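Lipopolysaccharide export system protein LptH (Pseudomonas aeruginosa, PDB 4UU4) binds lipopolysaccharide in the periplasm and is required for its transport from the inner membrane to the outer membrane. Local coordinates at residues A[35-40]-A[53-58]; A[48-53]-A[66-71]; A[81-86]-A[106-111]. All coordinates share one frame; numbering follows the deposited sequence.

Overall arrangement
LptH is a beta-jellyroll of two facing antiparallel sheets. Contact 1 (35-40 with 53-58) lies at the margin of one sheet and reaches the corner where the chain passes to the other. Contacts 2 (48-53 with 66-71) and 3 (81-86 with 106-111) are strand pairs of that second sheet. Contacts 1 and 2 share Gly-53; their centres are about 7 Å apart. The centre of contact 3 is about 10 Å from that of contact 2 and about 13 Å from that of contact 1, which it does not touch. Each contact has a classic beta bulge at its corner. The inner faces of the sheets line the interior, which in this family is thought to hold the lipid chains of LPS.

Contact 1: A[35-40]-A[53-58]; sequences VQADSA and GDVVVT
Gln-36 and Val-56 lie side by side on the outer face of an antiparallel strand pair and point the same way. Gln-36 CG is anti to the backbone N (chi1 -177°), and the chain stays extended beyond it. Its amide tip comes alongside the valine, with Gln-36 OE1 3.7 Å from Val-56 CG2. Their backbones form a hydrogen-bonded pair: Gln-36 N donates to Val-56 O and Val-56 N donates to Gln-36 O, each over 2.9 Å.

The other face turns toward the second sheet. There Val-35 and Val-55 meet at a slant, and Val-35 CG1 is 3.9 Å from Val-55 CG1. Val-35 CG1 also reaches Val-57 CB. Ala-37 CB meets the second branch of Val-55, CG2, at 4.1 Å. Val-35 and Ala-37 also touch Tyr-51, and Val-55 and Val-57 touch Val-69, both from the opposing sheet. This apolar face is therefore part of the filling between the two sheets.

Beyond Ala-37 the pairing weakens as both chains turn their corners. Asp-38 N makes only a weak bond to Gly-53 O (3.2 Å). Asp-38 and Ser-39 both face Arg-52, a classic beta bulge. The carboxylate of Asp-38 lies against the backbone of Gly-53, with Asp-38 OD2 3.3 Å from Gly-53 CA. At phi 92° and psi 91° a CB on Gly-53 would be jammed against the carbonyl O of Arg-52, and would also clash with Asp-38 OD2.

Asp-38 OD2 and Asp-54 OD2 are 4.3 Å apart. A water lies within hydrogen-bonding distance of Asp-38 OD1 and Asp-54 OD2. If both acids are ionised they should repel each other, and the water probably eases this. The chemistry thus divides the contact into an apolar inner face, a mixed outer face and an acidic corner with a bound water.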
# COMPACT_ATOMS: atom_id res chain seq x y z
N VAL A 35 2.60 12.91 7.35
CA VAL A 35 2.01 11.86 8.18
C VAL A 35 1.21 12.45 9.33
O VAL A 35 1.64 13.41 9.97
CB VAL A 35 3.07 10.87 8.72
CG1 VAL A 35 2.41 9.56 9.12
CG2 VAL A 35 4.15 10.62 7.70
N GLN A 36 0.04 11.89 9.58
CA GLN A 36 -0.82 12.33 10.67
C GLN A 36 -1.14 11.12 11.53
O GLN A 36 -1.68 10.12 11.03
CB GLN A 36 -2.10 12.94 10.10
CG GLN A 36 -3.04 13.51 11.16
CD GLN A 36 -4.49 13.45 10.73
OE1 GLN A 36 -4.86 12.70 9.82
NE2 GLN A 36 -5.34 14.24 11.40
N ALA A 37 -0.81 11.19 12.81
CA ALA A 37 -1.10 10.10 13.73
C ALA A 37 -1.40 10.58 15.14
O ALA A 37 -1.44 11.78 15.41
CB ALA A 37 0.03 9.09 13.75
N ASP A 38 -1.62 9.62 16.04
CA ASP A 38 -1.77 9.90 17.46
C ASP A 38 -0.40 9.97 18.12
O ASP A 38 -0.19 10.76 19.04
CB ASP A 38 -2.60 8.81 18.13
CG ASP A 38 -4.07 8.91 17.80
OD1 ASP A 38 -4.50 10.00 17.37
OD2 ASP A 38 -4.79 7.91 17.96
N SER A 39 0.52 9.12 17.66
CA SER A 39 1.86 9.09 18.24
C SER A 39 2.91 8.69 17.20
O SER A 39 2.58 8.10 16.17
CB SER A 39 1.92 8.16 19.45
OG SER A 39 1.72 6.80 19.09
N ALA A 40 4.16 9.04 17.48
CA ALA A 40 5.26 8.71 16.58
C ALA A 40 6.55 8.51 17.36
O ALA A 40 6.75 9.14 18.40
CB ALA A 40 5.45 9.80 15.54
N GLY A 53 -2.00 5.07 15.72
CA GLY A 53 -3.27 5.74 16.00
C GLY A 53 -3.88 6.47 14.81
O GLY A 53 -3.60 7.64 14.59
N ASP A 54 -4.73 5.77 14.06
CA ASP A 54 -5.39 6.32 12.88
C ASP A 54 -4.39 6.97 11.94
O ASP A 54 -4.59 8.10 11.49
CB ASP A 54 -6.46 7.35 13.26
CG ASP A 54 -7.67 6.71 13.91
OD1 ASP A 54 -8.38 5.95 13.22
OD2 ASP A 54 -7.92 7.00 15.10
N VAL A 55 -3.30 6.27 11.65
CA VAL A 55 -2.23 6.80 10.84
C VAL A 55 -2.65 7.05 9.39
O VAL A 55 -3.22 6.16 8.73
CB VAL A 55 -1.02 5.87 10.86
CG1 VAL A 55 0.22 6.58 10.32
CG2 VAL A 55 -0.78 5.38 12.27
N VAL A 56 -2.37 8.26 8.92
CA VAL A 56 -2.60 8.67 7.55
C VAL A 56 -1.33 9.26 6.95
O VAL A 56 -0.89 10.34 7.35
CB VAL A 56 -3.70 9.75 7.45
CG1 VAL A 56 -4.08 9.99 6.00
CG2 VAL A 56 -4.91 9.36 8.27
N VAL A 57 -0.72 8.56 6.00
CA VAL A 57 0.41 9.11 5.26
C VAL A 57 0.02 9.44 3.82
O VAL A 57 -0.49 8.60 3.10
CB VAL A 57 1.65 8.17 5.32
CG1 VAL A 57 1.27 6.76 5.78
CG2 VAL A 57 2.39 8.14 3.98
N THR A 58 0.25 10.69 3.42
CA THR A 58 -0.04 11.10 2.05
C THR A 58 1.20 11.61 1.32
O THR A 58 2.01 12.34 1.89
CB THR A 58 -1.14 12.19 1.99
OG1 THR A 58 -0.71 13.35 2.70
CG2 THR A 58 -2.45 11.68 2.60
O HOH W 1 -7.61 9.41 16.97

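Contact 2: A[48-53]-A[66-71]; sequences VAVYRG and GNTVTL
Tyr-51 packs on Leu-71 where two neighbouring antiparallel strands of the jellyroll, 48-52 and 68-72, run side by side. This is the tight part of the contact. The two side chains cross at about a right angle. Tyr-51 CG lies beside the backbone N (chi1 -51°), and from there the ring reaches Leu-71. Leu-71 CG sits at the edge of the ring, near its plane, 3.5 Å from Tyr-51 CE1. Leu-71 CD1 is 3.8 Å from Tyr-51 OH. In the backbone, Tyr-51 and Val-69 form a hydrogen-bonded pair, with Tyr-51 N 2.8 Å from Val-69 O. Ala-49 and Leu-71 form another. Val-69 lies on this same face and meets Val-55 and Val-57 of the facing sheet.

The opposite face is looser, held by single methyl touches. Val-48 CG1 touches Thr-70 CG2 at 3.7 Å, and Val-50 CG2 touches Thr-68 CG2 at 3.8 Å. The exposed Arg-52 runs beside Thr-68, and its guanidinium has Val-50 CG2 over one face, offset toward the rim. At the corner, Asn-67 and Thr-68 both face Val-85, a classic beta bulge. The side chain of the exposed Asn-67 starts away from strand 48-52, yet its backbone O accepts a hydrogen bond from Gly-53 N at 3.2 Å.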
# COMPACT_ATOMS: atom_id res chain seq x y z
N VAL A 48 14.51 4.52 11.08
CA VAL A 48 13.19 3.90 11.14
C VAL A 48 12.24 4.75 11.98
O VAL A 48 12.62 5.25 13.04
CB VAL A 48 13.29 2.48 11.72
CG1 VAL A 48 11.92 1.91 12.04
CG2 VAL A 48 14.05 1.57 10.76
N ALA A 49 11.02 4.92 11.50
CA ALA A 49 10.01 5.68 12.24
C ALA A 49 8.72 4.89 12.37
O ALA A 49 8.24 4.33 11.39
CB ALA A 49 9.75 7.01 11.56
N VAL A 50 8.15 4.83 13.57
CA VAL A 50 6.84 4.17 13.69
C VAL A 50 5.74 5.09 14.23
O VAL A 50 5.90 5.74 15.26
CB VAL A 50 6.91 2.82 14.47
CG1 VAL A 50 7.74 2.96 15.73
CG2 VAL A 50 5.51 2.32 14.81
N TYR A 51 4.63 5.12 13.49
CA TYR A 51 3.48 5.97 13.79
C TYR A 51 2.27 5.11 14.17
O TYR A 51 1.99 4.10 13.52
CB TYR A 51 3.14 6.83 12.58
CG TYR A 51 4.30 7.59 12.00
CD1 TYR A 51 5.15 7.01 11.07
CD2 TYR A 51 4.54 8.92 12.36
CE1 TYR A 51 6.22 7.71 10.53
CE2 TYR A 51 5.61 9.63 11.83
CZ TYR A 51 6.44 9.02 10.92
OH TYR A 51 7.50 9.72 10.39
N ARG A 52 1.56 5.53 15.21
CA ARG A 52 0.40 4.77 15.70
C ARG A 52 -0.82 5.66 15.91
O ARG A 52 -0.69 6.85 16.23
CB ARG A 52 0.74 4.08 17.03
CG ARG A 52 1.91 3.12 16.98
CD ARG A 52 2.08 2.42 18.32
NE ARG A 52 3.44 1.91 18.51
CZ ARG A 52 4.48 2.67 18.84
NH1 ARG A 52 4.33 3.97 19.00
NH2 ARG A 52 5.68 2.12 19.00
N GLY A 53 -2.00 5.07 15.72
CA GLY A 53 -3.27 5.74 16.00
C GLY A 53 -3.88 6.47 14.81
O GLY A 53 -3.60 7.64 14.59
N GLY A 66 -3.75 3.26 8.25
CA GLY A 66 -3.54 2.07 9.07
C GLY A 66 -3.57 2.33 10.56
O GLY A 66 -3.68 3.47 11.00
N ASN A 67 -3.50 1.25 11.33
CA ASN A 67 -3.38 1.35 12.77
C ASN A 67 -1.94 1.61 13.13
O ASN A 67 -1.64 2.41 14.01
CB ASN A 67 -3.86 0.06 13.44
CG ASN A 67 -5.30 -0.24 13.13
OD1 ASN A 67 -5.66 -1.37 12.80
ND2 ASN A 67 -6.15 0.78 13.22
N THR A 68 -1.03 0.94 12.42
CA THR A 68 0.39 1.11 12.69
C THR A 68 1.19 1.18 11.40
O THR A 68 1.12 0.27 10.56
CB THR A 68 0.94 -0.02 13.56
OG1 THR A 68 0.08 -0.22 14.69
CG2 THR A 68 2.35 0.30 14.03
N VAL A 69 1.98 2.24 11.26
CA VAL A 69 2.78 2.44 10.06
C VAL A 69 4.27 2.60 10.38
O VAL A 69 4.64 3.35 11.27
CB VAL A 69 2.27 3.65 9.25
CG1 VAL A 69 3.17 3.91 8.05
CG2 VAL A 69 0.84 3.40 8.80
N THR A 70 5.11 1.88 9.67
CA THR A 70 6.55 2.01 9.84
C THR A 70 7.20 2.49 8.55
O THR A 70 6.95 1.93 7.48
CB THR A 70 7.20 0.68 10.25
OG1 THR A 70 6.60 0.20 11.45
CG2 THR A 70 8.70 0.87 10.47
N LEU A 71 8.02 3.54 8.65
CA LEU A 71 8.83 4.00 7.54
C LEU A 71 10.26 3.55 7.74
O LEU A 71 10.86 3.79 8.79
CB LEU A 71 8.82 5.52 7.43
CG LEU A 71 7.49 6.26 7.55
CD1 LEU A 71 7.67 7.73 7.19
CD2 LEU A 71 6.45 5.63 6.67

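Contact 3: A[81-86]-A[106-111]; sequences VVTSVG and GLTIQY
Gln-110 and Thr-83 lie side by side, pointing the same way, as a non-hydrogen-bonded antiparallel pair. The glutamine can be followed outward. Its CB meets a valine methyl, Val-81 CG2, at 4.1 Å. Gln-110 CG is anti to the carbonyl carbon (chi1 -54°) and lies against both branches of the threonine, 3.9 Å from Thr-83 OG1 and 4.0 Å from Thr-83 CG2. Beyond CG the chain is extended. At the tip, Gln-110 NE2 is still 4.2 Å from Thr-83 OG1, which is loose contact. Farther along this face Thr-83 CG2 meets Thr-108 CG2, and Thr-108 OG1 approaches Val-85 CG2. Leu-107 and Thr-108 both face Ile-121, a classic beta bulge.

Val-82, Ser-84, Ile-109 and Tyr-111 occupy the other, buried face. Their backbones pair by hydrogen bonds. Ser-84 N to Ile-109 O is 2.8 Å. Between Tyr-111 N and Val-82 O, also 2.8 Å, the donor stands above the carbonyl plane. Tyr-111 CB packs on Val-82 CB at 4.1 Å, and the ring then leads away.

There are no helices here. The pair lies near the middle of its sheet, between strands 68-72 and 117-121. Val-82 touches Val-69 and Leu-71 on one flank. On the other, Ile-109 touches Val-118 and Leu-120, and Gln-110 touches Val-119. Ile-109 also meets Ala-89 and Tyr-91 of the facing sheet, and Ser-84 OG hydrogen-bonds across to Thr-65 O of strand 62-66.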
# COMPACT_ATOMS: atom_id res chain seq x y z
N VAL A 81 10.69 2.08 2.09
CA VAL A 81 9.46 1.30 2.23
C VAL A 81 8.57 1.81 3.37
O VAL A 81 9.05 2.13 4.47
CB VAL A 81 9.75 -0.22 2.40
CG1 VAL A 81 10.55 -0.48 3.68
CG2 VAL A 81 8.46 -1.03 2.38
N VAL A 82 7.28 1.90 3.08
CA VAL A 82 6.28 2.30 4.05
C VAL A 82 5.35 1.13 4.31
O VAL A 82 4.52 0.80 3.46
CB VAL A 82 5.45 3.49 3.53
CG1 VAL A 82 4.36 3.86 4.51
CG2 VAL A 82 6.35 4.68 3.23
N THR A 83 5.47 0.49 5.46
CA THR A 83 4.62 -0.66 5.77
C THR A 83 3.47 -0.26 6.69
O THR A 83 3.69 0.25 7.79
CB THR A 83 5.41 -1.80 6.44
OG1 THR A 83 6.53 -2.14 5.62
CG2 THR A 83 4.53 -3.02 6.61
N SER A 84 2.24 -0.48 6.23
CA SER A 84 1.05 -0.21 7.02
C SER A 84 0.31 -1.48 7.43
O SER A 84 0.26 -2.46 6.68
CB SER A 84 0.10 0.72 6.26
OG SER A 84 -1.05 1.02 7.04
N VAL A 85 -0.26 -1.45 8.63
CA VAL A 85 -1.05 -2.55 9.17
C VAL A 85 -2.34 -2.02 9.79
O VAL A 85 -2.31 -1.11 10.64
CB VAL A 85 -0.27 -3.34 10.24
CG1 VAL A 85 -1.21 -4.21 11.06
CG2 VAL A 85 0.84 -4.18 9.59
N GLY A 86 -3.47 -2.59 9.37
CA GLY A 86 -4.78 -2.22 9.87
C GLY A 86 -5.80 -3.34 9.70
O GLY A 86 -5.42 -4.49 9.49
N GLY A 106 -5.62 -4.35 2.19
CA GLY A 106 -4.88 -5.52 2.62
C GLY A 106 -4.58 -5.49 4.09
O GLY A 106 -4.41 -4.42 4.66
N LEU A 107 -4.54 -6.66 4.73
CA LEU A 107 -4.14 -6.74 6.12
C LEU A 107 -2.75 -6.13 6.32
O LEU A 107 -2.54 -5.36 7.26
CB LEU A 107 -4.21 -8.17 6.64
CG LEU A 107 -5.40 -8.45 7.57
CD1 LEU A 107 -6.67 -7.85 7.00
CD2 LEU A 107 -5.57 -9.95 7.82
N THR A 108 -1.81 -6.46 5.44
CA THR A 108 -0.52 -5.76 5.44
C THR A 108 -0.27 -5.11 4.09
O THR A 108 -0.46 -5.75 3.05
CB THR A 108 0.65 -6.70 5.82
OG1 THR A 108 0.45 -7.23 7.13
CG2 THR A 108 1.98 -5.95 5.78
N ILE A 109 0.14 -3.85 4.08
CA ILE A 109 0.49 -3.20 2.81
C ILE A 109 1.90 -2.64 2.87
O ILE A 109 2.24 -1.92 3.79
CB ILE A 109 -0.48 -2.06 2.46
CG1 ILE A 109 -1.90 -2.59 2.24
CG2 ILE A 109 -0.01 -1.32 1.22
CD1 ILE A 109 -2.90 -1.51 1.89
N GLN A 110 2.74 -2.96 1.89
CA GLN A 110 4.06 -2.36 1.83
C GLN A 110 4.18 -1.47 0.60
O GLN A 110 3.90 -1.91 -0.51
CB GLN A 110 5.14 -3.43 1.78
CG GLN A 110 5.05 -4.44 2.90
CD GLN A 110 5.99 -5.60 2.69
OE1 GLN A 110 5.69 -6.52 1.93
NE2 GLN A 110 7.14 -5.57 3.36
N TYR A 111 4.58 -0.22 0.81
CA TYR A 111 4.79 0.70 -0.29
C TYR A 111 6.28 0.91 -0.50
O TYR A 111 6.91 1.74 0.17
CB TYR A 111 4.05 2.02 -0.05
CG TYR A 111 4.29 3.08 -1.11
CD1 TYR A 111 4.40 2.74 -2.46
CD2 TYR A 111 4.41 4.42 -0.77
CE1 TYR A 111 4.62 3.71 -3.42
CE2 TYR A 111 4.63 5.39 -1.72
CZ TYR A 111 4.73 5.03 -3.05
OH TYR A 111 4.95 6.01 -3.99